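Local coordinates for Non-structural protein 2 (Human rotavirus C, PDB 2GU0) that probably binds single-stranded RNA and hydrolyses nucleoside triphosphates as an octamer, taking part in genome replication and in the formation of viral factories, at residues M180-K185 with L225-Q230. Sequence-based numbering, arbitrary orientation.
Sequences MADEYK and LVLHSQ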
ATOM      1  N   MET A 180     -24.111 -19.227  11.668  1.00 54.21           N
ATOM      2  CA  MET A 180     -23.292 -19.462  12.854  1.00 54.77           C
ATOM      3  C   MET A 180     -23.260 -20.886  13.393  1.00 53.86           C
ATOM      4  O   MET A 180     -22.322 -21.252  14.095  1.00 53.90           O
ATOM      5  CB  MET A 180     -23.727 -18.509  13.964  1.00 56.41           C
ATOM      6  CG  MET A 180     -23.875 -17.087  13.475  1.00 57.05           C
ATOM      7  SD  MET A 180     -22.475 -16.636  12.452  1.00 59.28           S
ATOM      8  CE  MET A 180     -21.138 -16.518  13.715  1.00 56.31           C
ATOM      9  N   ALA A 181     -24.271 -21.686  13.079  1.00 52.20           N
ATOM     10  CA  ALA A 181     -24.302 -23.067  13.549  1.00 51.99           C
ATOM     11  C   ALA A 181     -22.891 -23.665  13.704  1.00 51.70           C
ATOM     12  O   ALA A 181     -22.034 -23.511  12.830  1.00 52.67           O
ATOM     13  CB  ALA A 181     -25.133 -23.921  12.595  1.00 52.27           C
ATOM     14  N   ASP A 182     -22.670 -24.338  14.833  1.00 50.79           N
ATOM     15  CA  ASP A 182     -21.400 -24.977  15.174  1.00 48.65           C
ATOM     16  C   ASP A 182     -21.595 -26.471  14.893  1.00 46.65           C
ATOM     17  O   ASP A 182     -22.143 -27.199  15.718  1.00 46.88           O
ATOM     18  CB  ASP A 182     -21.119 -24.732  16.667  1.00 51.77           C
ATOM     19  CG  ASP A 182     -19.721 -25.157  17.099  1.00 55.92           C
ATOM     20  OD1 ASP A 182     -19.403 -26.363  17.079  1.00 57.99           O
ATOM     21  OD2 ASP A 182     -18.932 -24.269  17.477  1.00 58.78           O
ATOM     22  N   GLU A 183     -21.159 -26.932  13.729  1.00 43.87           N
ATOM     23  CA  GLU A 183     -21.338 -28.335  13.393  1.00 42.36           C
ATOM     24  C   GLU A 183     -20.113 -28.990  12.775  1.00 40.77           C
ATOM     25  O   GLU A 183     -19.195 -28.315  12.334  1.00 41.89           O
ATOM     26  CB  GLU A 183     -22.490 -28.488  12.401  1.00 43.49           C
ATOM     27  CG  GLU A 183     -23.750 -27.740  12.760  1.00 45.84           C
ATOM     28  CD  GLU A 183     -24.808 -27.867  11.684  1.00 46.98           C
ATOM     29  OE1 GLU A 183     -24.570 -27.362  10.575  1.00 49.93           O
ATOM     30  OE2 GLU A 183     -25.872 -28.471  11.931  1.00 47.32           O
ATOM     31  N   TYR A 184     -20.124 -30.319  12.755  1.00 39.04           N
ATOM     32  CA  TYR A 184     -19.075 -31.121  12.136  1.00 36.82           C
ATOM     33  C   TYR A 184     -19.812 -32.240  11.421  1.00 36.29           C
ATOM     34  O   TYR A 184     -20.989 -32.487  11.697  1.00 36.82           O
ATOM     35  CB  TYR A 184     -18.133 -31.737  13.170  1.00 35.79           C
ATOM     36  CG  TYR A 184     -17.397 -30.733  14.008  1.00 34.85           C
ATOM     37  CD1 TYR A 184     -18.044 -30.077  15.050  1.00 36.92           C
ATOM     38  CD2 TYR A 184     -16.056 -30.444  13.775  1.00 31.52           C
ATOM     39  CE1 TYR A 184     -17.374 -29.159  15.848  1.00 36.32           C
ATOM     40  CE2 TYR A 184     -15.376 -29.531  14.565  1.00 31.69           C
ATOM     41  CZ  TYR A 184     -16.046 -28.893  15.601  1.00 33.53           C
ATOM     42  OH  TYR A 184     -15.412 -27.991  16.412  1.00 33.68           O
ATOM     43  N   LYS A 185     -19.136 -32.920  10.504  1.00 35.10           N
ATOM     44  CA  LYS A 185     -19.778 -34.014   9.789  1.00 33.43           C
ATOM     45  C   LYS A 185     -18.938 -35.291   9.793  1.00 33.65           C
ATOM     46  O   LYS A 185     -17.735 -35.264   9.529  1.00 35.34           O
ATOM     47  CB  LYS A 185     -20.085 -33.604   8.347  1.00 31.22           C
ATOM     48  CG  LYS A 185     -20.928 -34.630   7.600  1.00 30.40           C
ATOM     49  CD  LYS A 185     -21.211 -34.244   6.150  1.00 28.50           C
ATOM     50  CE  LYS A 185     -22.183 -33.090   6.042  1.00 26.68           C
ATOM     51  NZ  LYS A 185     -22.543 -32.827   4.625  1.00 26.85           N
ATOM     52  N   LEU A 225     -22.619 -33.782  13.818  1.00 34.91           N
ATOM     53  CA  LEU A 225     -22.377 -33.539  15.237  1.00 34.82           C
ATOM     54  C   LEU A 225     -23.006 -32.180  15.515  1.00 34.59           C
ATOM     55  O   LEU A 225     -22.546 -31.169  14.982  1.00 34.80           O
ATOM     56  CB  LEU A 225     -20.873 -33.484  15.536  1.00 33.01           C
ATOM     57  CG  LEU A 225     -20.150 -34.831  15.522  1.00 31.85           C
ATOM     58  CD1 LEU A 225     -18.663 -34.621  15.602  1.00 32.25           C
ATOM     59  CD2 LEU A 225     -20.625 -35.675  16.687  1.00 32.03           C
ATOM     60  N   VAL A 226     -24.061 -32.157  16.327  1.00 32.81           N
ATOM     61  CA  VAL A 226     -24.748 -30.912  16.637  1.00 32.57           C
ATOM     62  C   VAL A 226     -24.714 -30.612  18.123  1.00 32.62           C
ATOM     63  O   VAL A 226     -24.502 -31.510  18.934  1.00 32.98           O
ATOM     64  CB  VAL A 226     -26.210 -30.961  16.158  1.00 33.90           C
ATOM     65  CG1 VAL A 226     -26.244 -31.187  14.661  1.00 33.72           C
ATOM     66  CG2 VAL A 226     -26.970 -32.078  16.865  1.00 34.95           C
ATOM     67  N   LEU A 227     -24.906 -29.347  18.481  1.00 32.28           N
ATOM     68  CA  LEU A 227     -24.894 -28.952  19.885  1.00 33.50           C
ATOM     69  C   LEU A 227     -26.124 -29.496  20.594  1.00 36.02           C
ATOM     70  O   LEU A 227     -27.218 -29.498  20.022  1.00 34.51           O
ATOM     71  CB  LEU A 227     -24.873 -27.425  20.023  1.00 31.65           C
ATOM     72  CG  LEU A 227     -23.560 -26.648  20.210  1.00 27.80           C
ATOM     73  CD1 LEU A 227     -22.384 -27.590  20.191  1.00 26.39           C
ATOM     74  CD2 LEU A 227     -23.441 -25.590  19.131  1.00 26.40           C
ATOM     75  N   HIS A 228     -25.949 -29.956  21.834  1.00 38.34           N
ATOM     76  CA  HIS A 228     -27.074 -30.484  22.603  1.00 39.99           C
ATOM     77  C   HIS A 228     -28.204 -29.455  22.599  1.00 42.05           C
ATOM     78  O   HIS A 228     -29.386 -29.805  22.534  1.00 43.55           O
ATOM     79  CB  HIS A 228     -26.655 -30.791  24.044  1.00 39.33           C
ATOM     80  CG  HIS A 228     -25.727 -31.962  24.176  1.00 37.12           C
ATOM     81  ND1 HIS A 228     -25.978 -33.182  23.585  1.00 34.65           N
ATOM     82  CD2 HIS A 228     -24.570 -32.111  24.863  1.00 35.78           C
ATOM     83  CE1 HIS A 228     -25.017 -34.030  23.904  1.00 34.93           C
ATOM     84  NE2 HIS A 228     -24.151 -33.406  24.678  1.00 34.53           N
ATOM     85  N   SER A 229     -27.827 -28.182  22.650  1.00 42.93           N
ATOM     86  CA  SER A 229     -28.793 -27.092  22.632  1.00 43.31           C
ATOM     87  C   SER A 229     -29.353 -26.909  21.227  1.00 43.24           C
ATOM     88  O   SER A 229     -29.715 -25.811  20.837  1.00 43.05           O
ATOM     89  CB  SER A 229     -28.125 -25.791  23.078  1.00 44.51           C
ATOM     90  OG  SER A 229     -27.168 -25.357  22.125  1.00 44.40           O
ATOM     91  N   GLN A 230     -29.411 -27.985  20.460  1.00 45.10           N
ATOM     92  CA  GLN A 230     -29.928 -27.919  19.095  1.00 46.64           C
ATOM     93  C   GLN A 230     -30.589 -29.232  18.759  1.00 46.87           C
ATOM     94  O   GLN A 230     -31.342 -29.333  17.800  1.00 47.32           O
ATOM     95  CB  GLN A 230     -28.795 -27.692  18.095  1.00 47.19           C
ATOM     96  CG  GLN A 230     -28.047 -26.391  18.259  1.00 46.75           C
ATOM     97  CD  GLN A 230     -28.919 -25.198  17.983  1.00 47.41           C
ATOM     98  OE1 GLN A 230     -29.599 -25.132  16.946  1.00 47.71           O
ATOM     99  NE2 GLN A 230     -28.904 -24.235  18.900  1.00 45.12           N
TER
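Y184 and L225 form an antiparallel hydrogen-bonded pair where strands 182-188 and 222-227, neighbours in a five-stranded sheet, begin to part. L225 N donates to Y184 O at 3.0 Å, from 38° out of the carbonyl plane; the return bond, Y184 N to L225 O, is weak at 3.4 Å. L225 O also receives a CA-H...O contact from E183 CA. On the sheet face carrying this pair, Y184 CB meets L225 CD1 at 3.8 Å, while the tyrosine ring leads away from the leucine, its CG anti to the carbonyl carbon (chi1 -61°), and packs edge-to-face with F210 and F213. E183 and V226 lie side by side and point the same way on the other face, beside H234 of helix 231-243. The glutamate chi2 of 176° carries CD out in an extended chain. OE2 lies 3.9 Å from V226 CG1; OE1 makes a salt bridge to R224, a predicted ATP-binding residue. Past the bonded pair, L227 CD2, its placement uncertain, lies 3.5 Å from D182 CB. One side of the strand pair is thus largely aromatic and aliphatic, with L225 among F210, F213 and A215 and the tyrosine hydroxyl weakly bonded to K168; the other carries buried E183, whose negative charge is probably offset by R224, consistent with E183 positioning that arginine as a second-shell residue.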